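Local atomic coordinates of 3-oxo-tetronate kinase (Salmonella typhimurium, PDB entry 3DQQ), a protein that probably catalyses the ATP-dependent phosphorylation of 3-oxo-tetronate to 3-oxo-tetronate 4-phosphate, as a member of the four-carbon acid sugar kinase family. Residues Q262-N265 against Q266-F270. Numbering follows the deposited sequence.
Sequences QMTN and QQVAF
Met-263 and Gln-267, one turn apart on alpha-helix 262-271 of the nucleotide-binding C-terminal domain, meet with their side chains crossing at about a right angle. The CE methyl of Met-263 lies 3.3 Å from CG of Gln-267, and CG of Met-263 lies 3.6 Å from NE2 of Gln-267. With CG anti to the backbone N (chi1 -177°), the methionine chain bends at chi2 and chi3, carrying CE forward along the helix, where CE of Met-263 also touches CB of Gln-266 at 3.7 Å. The helical character is evident from four successive i to i+4 bonds: Gln-266 N to Gln-262 O, Gln-267 N to Met-263 O, Val-268 N to Thr-264 O and Ala-269 N to Asn-265 O. The bond from Gln-267 N to Met-263 O, 2.9 Å long, is nearly straight, with 168° at the hydrogen. Val-268 sets its CG2 3.4 Å from O of Thr-264, and its side chain faces strands 253-257 and 312-314. Beyond this shell, Asp-408 O accepts a hydrogen bond from NE2 of Gln-267, which helps hold the amide that Met-263 packs against. At the helix start, Thr-264 lies beside Ser-259 and Gly-404, probable ATP-binding residues, consistent with a place at the nucleotide site; its OG1 is hydrogen-bonded to Ser-261 OG, Ser-259 OG and Lys-402 NZ.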
# COMPACT_ATOMS: atom_id res chain seq x y z
N GLN A 262 4.39 7.38 -1.96
CA GLN A 262 5.20 7.71 -3.13
C GLN A 262 5.67 9.13 -3.10
O GLN A 262 6.84 9.42 -3.35
CB GLN A 262 4.46 7.39 -4.45
CG GLN A 262 4.81 5.89 -4.92
CD GLN A 262 4.13 5.36 -6.26
OE1 GLN A 262 3.04 5.84 -6.68
NE2 GLN A 262 4.79 4.36 -6.92
N MET A 263 4.77 10.05 -2.77
CA MET A 263 5.13 11.45 -2.83
C MET A 263 5.98 11.81 -1.63
O MET A 263 6.94 12.56 -1.77
CB MET A 263 3.91 12.35 -2.94
CG MET A 263 4.29 13.82 -3.08
SD MET A 263 5.12 14.27 -4.64
CE MET A 263 6.61 14.96 -4.05
N THR A 264 5.67 11.29 -0.46
CA THR A 264 6.52 11.58 0.68
C THR A 264 7.94 11.08 0.36
O THR A 264 8.93 11.75 0.67
CB THR A 264 6.02 10.96 1.98
OG1 THR A 264 4.63 11.18 2.13
CG2 THR A 264 6.72 11.55 3.15
N ASN A 265 8.04 9.91 -0.26
CA ASN A 265 9.33 9.38 -0.62
C ASN A 265 10.09 10.32 -1.51
O ASN A 265 11.28 10.50 -1.33
CB ASN A 265 9.20 8.05 -1.34
CG ASN A 265 9.08 6.88 -0.38
OD1 ASN A 265 8.49 6.97 0.73
ND2 ASN A 265 9.65 5.74 -0.80
N GLN A 266 9.40 10.93 -2.47
CA GLN A 266 10.06 11.88 -3.35
C GLN A 266 10.52 13.10 -2.61
O GLN A 266 11.63 13.59 -2.82
CB GLN A 266 9.12 12.32 -4.46
CG GLN A 266 8.97 11.31 -5.57
CD GLN A 266 7.94 11.77 -6.59
OE1 GLN A 266 6.86 11.17 -6.73
NE2 GLN A 266 8.25 12.87 -7.28
N GLN A 267 9.66 13.61 -1.73
CA GLN A 267 9.97 14.78 -0.90
C GLN A 267 11.18 14.54 0.01
O GLN A 267 12.00 15.42 0.16
CB GLN A 267 8.74 15.20 -0.09
CG GLN A 267 7.63 15.79 -0.97
CD GLN A 267 6.21 15.67 -0.38
OE1 GLN A 267 5.93 14.84 0.48
NE2 GLN A 267 5.30 16.51 -0.87
N VAL A 268 11.30 13.34 0.57
CA VAL A 268 12.42 13.04 1.47
C VAL A 268 13.69 12.89 0.66
O VAL A 268 14.73 13.45 1.03
CB VAL A 268 12.16 11.76 2.32
CG1 VAL A 268 13.41 11.29 3.01
CG2 VAL A 268 11.07 12.04 3.33
N ALA A 269 13.60 12.17 -0.45
CA ALA A 269 14.76 11.97 -1.35
C ALA A 269 15.31 13.33 -1.82
O ALA A 269 16.51 13.55 -1.83
CB ALA A 269 14.38 11.10 -2.50
N PHE A 270 14.41 14.26 -2.14
CA PHE A 270 14.79 15.59 -2.61
C PHE A 270 15.41 16.43 -1.50
O PHE A 270 16.57 16.80 -1.58
CB PHE A 270 13.56 16.30 -3.20
CG PHE A 270 13.83 17.72 -3.66
CD1 PHE A 270 14.40 17.96 -4.90
CD2 PHE A 270 13.46 18.80 -2.86
CE1 PHE A 270 14.63 19.26 -5.34
CE2 PHE A 270 13.68 20.13 -3.28
CZ PHE A 270 14.28 20.36 -4.52